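Long-range contacts in mycosin-1 (Mycobacterium smegmatis, PDB 4KB5), which acts as a subtilisin-like serine protease that cleaves EspB and may regulate ESX-1 type VII secretion and virulence: residues A[29-34]-A[289-294]; A[121-126]-A[321-326]; A[210-215]-A[256-261]. All blocks are in the same frame, centred on the assembly; numbering follows the deposited sequence.

Contact 1 (A[29-34]-A[289-294]); sequences CATPTV and LGYDGQ
Pro32 lies across one face of the Tyr291 ring, and these two bury more surface here than any other residues of 29-34 and 289-294. The leading atom is CD of the proline: it sits 3.7 Å from the centroid of the Tyr291 ring and only 20° off the ring normal, a CH-pi contact. It is displaced toward the hydroxyl end of the ring, so that Pro32 CD comes within 3.5 Å of Tyr291 CZ. The next pyrrolidine atom turns away from the aromatic face toward the turn backbone, Pro32 CG lying 4.0 Å from Gly290 CA.

This is the N-terminal extension wrapping round the catalytic domain of a subtilase, and it is tied down next to the contact by the Cys29-Cys98 disulfide.

The ring is also held at its tip. Tyr291 OH donates a hydrogen bond of 2.7 Å to Ala30 O, which lies at the edge of the ring and in its plane; seen from the acceptor, the hydroxyl is tilted 32° out of the carbonyl plane. Thr31 adds a looser touch, its CA 3.9 Å from Tyr291 CE1.

Tyr291 occupies the second position of a type I beta turn, Gly290 to Gly293, closed by the bond from Gly293 N to Gly290 O. Gln294, the residue just after the turn, folds its side chain back over it, and Gln294 OE1 accepts a 2.9 Å bond from Asp292 N. Thr103 and Met104 of helix 102-110 touch Tyr291 and Pro32 respectively, and the Tyr291 side chain is about 7 Å from that of His101, assigned to the charge relay system.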
loop_
_atom_site.group_PDB
_atom_site.type_symbol
_atom_site.label_atom_id
_atom_site.label_comp_id
_atom_site.label_asym_id
_atom_site.label_seq_id
_atom_site.Cartn_x
_atom_site.Cartn_y
_atom_site.Cartn_z
ATOM N N CYS A 29 15.599 -15.815 7.260
ATOM C CA CYS A 29 15.559 -14.508 6.589
ATOM C C CYS A 29 15.901 -14.618 5.105
ATOM O O CYS A 29 16.785 -15.385 4.731
ATOM C CB CYS A 29 16.500 -13.510 7.278
ATOM S SG CYS A 29 15.956 -12.991 8.933
ATOM N N ALA A 30 15.197 -13.849 4.271
ATOM C CA ALA A 30 15.299 -13.944 2.806
ATOM C C ALA A 30 16.073 -12.769 2.216
ATOM O O ALA A 30 16.163 -11.711 2.835
ATOM C CB ALA A 30 13.904 -14.023 2.186
ATOM N N THR A 31 16.623 -12.964 1.017
ATOM C CA THR A 31 17.442 -11.953 0.339
ATOM C C THR A 31 16.966 -11.817 -1.105
ATOM O O THR A 31 16.716 -12.829 -1.756
ATOM C CB THR A 31 18.939 -12.361 0.336
ATOM O OG1 THR A 31 19.385 -12.564 1.680
ATOM C CG2 THR A 31 19.815 -11.294 -0.324
ATOM N N PRO A 32 16.831 -10.574 -1.613
ATOM C CA PRO A 32 16.448 -10.413 -3.023
ATOM C C PRO A 32 17.567 -10.881 -3.950
ATOM O O PRO A 32 18.724 -10.979 -3.535
ATOM C CB PRO A 32 16.258 -8.901 -3.169
ATOM C CG PRO A 32 17.060 -8.307 -2.064
ATOM C CD PRO A 32 16.917 -9.275 -0.926
ATOM N N THR A 33 17.213 -11.167 -5.194
ATOM C CA THR A 33 18.176 -11.663 -6.169
ATOM C C THR A 33 17.944 -10.999 -7.535
ATOM O O THR A 33 17.255 -9.972 -7.620
ATOM C CB THR A 33 18.180 -13.221 -6.217
ATOM O OG1 THR A 33 19.177 -13.676 -7.136
ATOM C CG2 THR A 33 16.828 -13.791 -6.627
ATOM N N VAL A 34 18.541 -11.550 -8.594
ATOM C CA VAL A 34 18.348 -11.012 -9.942
ATOM C C VAL A 34 17.880 -12.099 -10.897
ATOM O O VAL A 34 18.163 -13.276 -10.679
ATOM C CB VAL A 34 19.619 -10.311 -10.488
ATOM C CG1 VAL A 34 20.094 -9.210 -9.538
ATOM C CG2 VAL A 34 20.736 -11.315 -10.743
ATOM N N LEU A 289 15.510 -1.932 -5.579
ATOM C CA LEU A 289 16.848 -1.934 -4.976
ATOM C C LEU A 289 16.882 -2.872 -3.792
ATOM O O LEU A 289 15.879 -3.013 -3.077
ATOM C CB LEU A 289 17.271 -0.527 -4.523
ATOM C CG LEU A 289 17.376 0.577 -5.574
ATOM C CD1 LEU A 289 17.879 1.871 -4.942
ATOM C CD2 LEU A 289 18.246 0.182 -6.771
ATOM N N GLY A 290 18.041 -3.497 -3.575
ATOM C CA GLY A 290 18.193 -4.523 -2.546
ATOM C C GLY A 290 18.794 -3.985 -1.270
ATOM O O GLY A 290 18.813 -2.762 -1.042
ATOM N N TYR A 291 19.309 -4.899 -0.443
ATOM C CA TYR A 291 19.824 -4.536 0.884
ATOM C C TYR A 291 21.042 -3.620 0.861
ATOM O O TYR A 291 21.288 -2.917 1.831
ATOM C CB TYR A 291 20.116 -5.770 1.733
ATOM C CG TYR A 291 18.918 -6.669 1.977
ATOM C CD1 TYR A 291 19.090 -7.997 2.381
ATOM C CD2 TYR A 291 17.607 -6.198 1.782
ATOM C CE1 TYR A 291 18.002 -8.826 2.607
ATOM C CE2 TYR A 291 16.517 -7.016 1.996
ATOM C CZ TYR A 291 16.711 -8.323 2.401
ATOM O OH TYR A 291 15.614 -9.115 2.624
ATOM N N ASP A 292 21.798 -3.622 -0.235
ATOM C CA ASP A 292 22.946 -2.720 -0.362
ATOM C C ASP A 292 22.625 -1.523 -1.256
ATOM O O ASP A 292 23.491 -0.700 -1.541
ATOM C CB ASP A 292 24.179 -3.483 -0.878
ATOM C CG ASP A 292 24.574 -4.630 0.035
ATOM O OD1 ASP A 292 24.736 -4.398 1.250
ATOM O OD2 ASP A 292 24.718 -5.766 -0.456
ATOM N N GLY A 293 21.369 -1.417 -1.687
ATOM C CA GLY A 293 20.967 -0.324 -2.565
ATOM C C GLY A 293 21.372 -0.566 -4.005
ATOM O O GLY A 293 21.415 0.366 -4.808
ATOM N N GLN A 294 21.664 -1.825 -4.316
ATOM C CA GLN A 294 21.986 -2.269 -5.660
ATOM C C GLN A 294 20.696 -2.769 -6.310
ATOM O O GLN A 294 19.815 -3.248 -5.602
ATOM C CB GLN A 294 23.009 -3.416 -5.601
ATOM C CG GLN A 294 22.425 -4.826 -5.353
ATOM C CD GLN A 294 21.862 -5.060 -3.934
ATOM O OE1 GLN A 294 21.799 -4.150 -3.099
ATOM N NE2 GLN A 294 21.436 -6.299 -3.667
#

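Contact 2 (A[121-126]-A[321-326]); sequences GMAPDV and LAALVK
Met122 reaches from the loop 121-126 to the helical segment 321-326 with its CB pointing at the helix. CG stands anti to the backbone N (chi1 -180°), which carries it to the backbone of the helix: Met122 CG is 3.5 Å from Leu321 N and also 3.8 Å from Leu324 CD1. The chain then bends at both remaining torsions (chi2 76°, chi3 61°). SD is still beside the leucine, 3.9 Å separating Met122 SD from Leu324 CD1. Beyond the sulfur the chain ends in CE; Leu50 also touches this side chain. The side chains of Met122 and Leu324 cross at about a right angle.

Leu324 fits its forked end against the loop backbone as well. Both its methyls face Met122 O, with Leu324 CD2 3.6 Å from that oxygen, and CD2 goes on to meet the methyl of the next residue, Ala123 CB, also at 3.6 Å. The Met122 carbonyl oxygen is not left to apolar neighbours: it accepts a hydrogen bond from Gln56 NE2. Three residues after Ala123, Val126 CG1 rests 3.6 Å from Ala323 CB. A type I beta turn from Ala123 to Val126 brings Ala123 and Val126 round to the same helix, and no hydrogen bond crosses the contact.

All six touching residues are buried. Helix 311-328 here packs on the loop that links helix 102-110 to strand 127-132; Val66 of strand 65-70 touches both Val126 and Ala323, while Pro363 and Leu367 of helix 363-368 lie against Leu321 and Leu324.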
loop_
_atom_site.group_PDB
_atom_site.type_symbol
_atom_site.label_atom_id
_atom_site.label_comp_id
_atom_site.label_asym_id
_atom_site.label_seq_id
_atom_site.Cartn_x
_atom_site.Cartn_y
_atom_site.Cartn_z
ATOM N N GLY A 121 13.639 5.752 -7.982
ATOM C CA GLY A 121 12.309 5.744 -7.396
ATOM C C GLY A 121 11.474 6.922 -7.900
ATOM O O GLY A 121 12.001 7.864 -8.514
ATOM N N MET A 122 10.173 6.876 -7.626
ATOM C CA MET A 122 9.247 7.925 -8.071
ATOM C C MET A 122 9.652 9.291 -7.498
ATOM O O MET A 122 9.646 10.307 -8.209
ATOM C CB MET A 122 7.810 7.536 -7.674
ATOM C CG MET A 122 6.733 8.528 -8.069
ATOM S SD MET A 122 6.300 8.491 -9.823
ATOM C CE MET A 122 5.706 6.816 -10.005
ATOM N N ALA A 123 10.034 9.303 -6.219
ATOM C CA ALA A 123 10.307 10.541 -5.495
ATOM C C ALA A 123 11.620 10.424 -4.707
ATOM O O ALA A 123 11.598 10.209 -3.485
ATOM C CB ALA A 123 9.137 10.880 -4.577
ATOM N N PRO A 124 12.770 10.582 -5.408
ATOM C CA PRO A 124 14.099 10.305 -4.845
ATOM C C PRO A 124 14.595 11.277 -3.786
ATOM O O PRO A 124 15.657 11.040 -3.233
ATOM C CB PRO A 124 15.030 10.352 -6.076
ATOM C CG PRO A 124 14.319 11.228 -7.056
ATOM C CD PRO A 124 12.848 10.963 -6.837
ATOM N N ASP A 125 13.865 12.358 -3.521
ATOM C CA ASP A 125 14.235 13.284 -2.450
ATOM C C ASP A 125 13.422 13.143 -1.141
ATOM O O ASP A 125 13.648 13.911 -0.202
ATOM C CB ASP A 125 14.161 14.740 -2.925
ATOM C CG ASP A 125 15.307 15.130 -3.857
ATOM O OD1 ASP A 125 16.438 14.623 -3.705
ATOM O OD2 ASP A 125 15.068 15.978 -4.741
ATOM N N VAL A 126 12.488 12.194 -1.065
ATOM C CA VAL A 126 11.658 12.061 0.150
ATOM C C VAL A 126 12.464 11.557 1.356
ATOM O O VAL A 126 13.469 10.877 1.187
ATOM C CB VAL A 126 10.435 11.119 -0.012
ATOM C CG1 VAL A 126 9.407 11.699 -0.977
ATOM C CG2 VAL A 126 10.848 9.701 -0.418
ATOM N N LEU A 321 3.924 8.956 -6.057
ATOM C CA LEU A 321 3.241 10.054 -6.775
ATOM C C LEU A 321 2.614 11.053 -5.785
ATOM O O LEU A 321 2.725 12.289 -5.940
ATOM C CB LEU A 321 2.195 9.489 -7.754
ATOM C CG LEU A 321 1.325 10.535 -8.503
ATOM C CD1 LEU A 321 2.164 11.564 -9.267
ATOM C CD2 LEU A 321 0.330 9.865 -9.439
ATOM N N ALA A 322 1.977 10.526 -4.743
ATOM C CA ALA A 322 1.375 11.407 -3.732
ATOM C C ALA A 322 2.407 12.372 -3.133
ATOM O O ALA A 322 2.100 13.552 -2.884
ATOM C CB ALA A 322 0.662 10.592 -2.648
ATOM N N ALA A 323 3.634 11.880 -2.927
ATOM C CA ALA A 323 4.729 12.725 -2.439
ATOM C C ALA A 323 5.133 13.804 -3.448
ATOM O O ALA A 323 5.349 14.964 -3.081
ATOM C CB ALA A 323 5.926 11.865 -2.050
ATOM N N LEU A 324 5.234 13.430 -4.719
ATOM C CA LEU A 324 5.440 14.432 -5.782
ATOM C C LEU A 324 4.351 15.509 -5.743
ATOM O O LEU A 324 4.646 16.709 -5.747
ATOM C CB LEU A 324 5.468 13.762 -7.164
ATOM C CG LEU A 324 6.572 12.718 -7.386
ATOM C CD1 LEU A 324 6.620 12.273 -8.838
ATOM C CD2 LEU A 324 7.924 13.273 -6.969
ATOM N N VAL A 325 3.095 15.066 -5.689
ATOM C CA VAL A 325 1.955 15.989 -5.643
ATOM C C VAL A 325 2.038 16.877 -4.399
ATOM O O VAL A 325 1.833 18.089 -4.483
ATOM C CB VAL A 325 0.607 15.235 -5.697
ATOM C CG1 VAL A 325 -0.561 16.194 -5.496
ATOM C CG2 VAL A 325 0.477 14.485 -7.018
ATOM N N LYS A 326 2.387 16.276 -3.260
ATOM C CA LYS A 326 2.507 17.018 -2.000
ATOM C C LYS A 326 3.568 18.131 -2.069
ATOM O O LYS A 326 3.349 19.231 -1.569
ATOM C CB LYS A 326 2.771 16.048 -0.843
ATOM C CG LYS A 326 2.913 16.678 0.532
ATOM C CD LYS A 326 1.662 17.437 0.950
ATOM C CE LYS A 326 1.849 18.052 2.321
ATOM N NZ LYS A 326 0.705 18.928 2.680
#

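Contact 3 (A[210-215]-A[256-261]); sequences VIVVAA and LTVGSI
Four backbone hydrogen bonds join Ile211, Val213 and Ala215 to Leu256 and Val258, in the alternating pattern of parallel strands. Leu256 N donates to Ile211 O at 2.9 Å, Val213 N to Leu256 O, and Val258 N to Val213 O at 2.8 Å. The fourth is the least straight: Ala215 N bonds Val258 O at 2.9 Å with an N-H...acceptor angle of 146°, where segment 210-215 leaves its strand after Ala214. Two CA-H...O contacts fill in between, among them Val212 CA to Leu256 O at 3.4 Å.

Side chains pack on both faces. On the face of Val212 and Leu256, Val212 CG1 meets Val258 CG2 at 3.6 Å, with Ser319 and Val318 of helix 311-328 touching Val212 and Leu256. On the other, Val213 CG2 lies 3.3 Å from Thr257 OG1, whose hydroxyl is hydrogen-bonded to Ala249 O; Thr257 CG2, anti to the backbone N, turns to Ala215 CA at 3.7 Å.

The strand axes cross at -33°, the twist of a beta sheet. They are neighbours in the seven-stranded parallel sheet at the heart of the subtilisin fold, and the side chain of Ala214 is about 4 Å from that of Ser312, assigned to the charge relay system.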
loop_
_atom_site.group_PDB
_atom_site.type_symbol
_atom_site.label_atom_id
_atom_site.label_comp_id
_atom_site.label_asym_id
_atom_site.label_seq_id
_atom_site.Cartn_x
_atom_site.Cartn_y
_atom_site.Cartn_z
ATOM N N VAL A 210 -1.990 11.474 3.681
ATOM C CA VAL A 210 -2.500 10.621 2.599
ATOM C C VAL A 210 -2.148 9.165 2.897
ATOM O O VAL A 210 -0.990 8.858 3.174
ATOM C CB VAL A 210 -1.845 10.978 1.242
ATOM C CG1 VAL A 210 -2.361 10.065 0.134
ATOM C CG2 VAL A 210 -2.054 12.437 0.898
ATOM N N ILE A 211 -3.124 8.267 2.828
ATOM C CA ILE A 211 -2.862 6.841 3.050
ATOM C C ILE A 211 -3.170 6.062 1.779
ATOM O O ILE A 211 -4.279 6.165 1.237
ATOM C CB ILE A 211 -3.689 6.259 4.230
ATOM C CG1 ILE A 211 -3.384 7.026 5.526
ATOM C CG2 ILE A 211 -3.444 4.749 4.379
ATOM C CD1 ILE A 211 -4.097 6.501 6.760
ATOM N N VAL A 212 -2.176 5.295 1.318
ATOM C CA VAL A 212 -2.263 4.491 0.104
ATOM C C VAL A 212 -2.100 3.044 0.522
ATOM O O VAL A 212 -1.138 2.699 1.233
ATOM C CB VAL A 212 -1.143 4.891 -0.906
ATOM C CG1 VAL A 212 -1.218 4.069 -2.191
ATOM C CG2 VAL A 212 -1.185 6.381 -1.223
ATOM N N VAL A 213 -3.018 2.184 0.097
ATOM C CA VAL A 213 -2.998 0.789 0.526
ATOM C C VAL A 213 -3.005 -0.169 -0.665
ATOM O O VAL A 213 -3.550 0.144 -1.717
ATOM C CB VAL A 213 -4.136 0.480 1.553
ATOM C CG1 VAL A 213 -4.286 1.652 2.532
ATOM C CG2 VAL A 213 -5.480 0.240 0.875
ATOM N N ALA A 214 -2.386 -1.333 -0.487
ATOM C CA ALA A 214 -2.430 -2.415 -1.465
ATOM C C ALA A 214 -3.840 -2.985 -1.600
ATOM O O ALA A 214 -4.528 -3.171 -0.598
ATOM C CB ALA A 214 -1.468 -3.524 -1.057
ATOM N N ALA A 215 -4.259 -3.292 -2.824
ATOM C CA ALA A 215 -5.547 -3.984 -3.033
ATOM C C ALA A 215 -5.514 -5.423 -2.499
ATOM O O ALA A 215 -6.561 -5.987 -2.133
ATOM C CB ALA A 215 -5.950 -3.975 -4.508
ATOM N N LEU A 256 -6.616 5.456 -0.394
ATOM C CA LEU A 256 -6.566 5.126 -1.832
ATOM C C LEU A 256 -6.054 3.707 -2.018
ATOM O O LEU A 256 -4.895 3.394 -1.665
ATOM C CB LEU A 256 -5.697 6.122 -2.613
ATOM C CG LEU A 256 -5.551 5.855 -4.131
ATOM C CD1 LEU A 256 -6.902 5.783 -4.856
ATOM C CD2 LEU A 256 -4.658 6.941 -4.733
ATOM N N THR A 257 -6.918 2.839 -2.530
ATOM C CA THR A 257 -6.613 1.417 -2.657
ATOM C C THR A 257 -6.134 1.110 -4.075
ATOM O O THR A 257 -6.838 1.418 -5.066
ATOM C CB THR A 257 -7.845 0.571 -2.294
ATOM O OG1 THR A 257 -8.215 0.872 -0.951
ATOM C CG2 THR A 257 -7.576 -0.935 -2.411
ATOM N N VAL A 258 -4.937 0.508 -4.169
ATOM C CA VAL A 258 -4.237 0.370 -5.450
ATOM C C VAL A 258 -4.084 -1.073 -5.914
ATOM O O VAL A 258 -3.512 -1.917 -5.214
ATOM C CB VAL A 258 -2.874 1.084 -5.412
ATOM C CG1 VAL A 258 -2.211 1.065 -6.789
ATOM C CG2 VAL A 258 -3.040 2.514 -4.901
ATOM N N GLY A 259 -4.611 -1.351 -7.101
ATOM C CA GLY A 259 -4.475 -2.668 -7.730
ATOM C C GLY A 259 -3.286 -2.704 -8.682
ATOM O O GLY A 259 -2.637 -1.684 -8.932
ATOM N N SER A 260 -3.023 -3.873 -9.244
ATOM C CA SER A 260 -1.848 -4.053 -10.097
ATOM C C SER A 260 -2.159 -4.223 -11.596
ATOM O O SER A 260 -3.106 -4.923 -11.954
ATOM C CB SER A 260 -1.038 -5.253 -9.600
ATOM O OG SER A 260 0.037 -5.498 -10.478
ATOM N N ILE A 261 -1.353 -3.582 -12.451
ATOM C CA ILE A 261 -1.327 -3.893 -13.900
ATOM C C ILE A 261 0.021 -4.473 -14.372
ATOM O O ILE A 261 1.077 -4.247 -13.748
ATOM C CB ILE A 261 -1.664 -2.687 -14.799
ATOM C CG1 ILE A 261 -0.719 -1.511 -14.516
ATOM C CG2 ILE A 261 -3.135 -2.300 -14.649
ATOM C CD1 ILE A 261 -0.299 -0.750 -15.754
#

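How the contacts relate
Contacts 2 and 3 share helix 311-328: Ala322, on the helix of contact 2, packs on Val210 of contact 3, with Ala322 CB 4.1 Å from Val210 CG1, although the centres are 16 Å apart. That helix also joins contact 2 to the active site, because Ser312 lies on it. Contact 1 stands apart, its nearest atoms about 7 Å from contact 2 and about 17 Å from contact 3. It comes to the site from the side of His101 and Asp70, Tyr291 being about 10 Å, side chain to side chain, from Asp70. Along the chain contact 3 is nested inside the loops closed by contacts 1 and 2, whose own segments alternate.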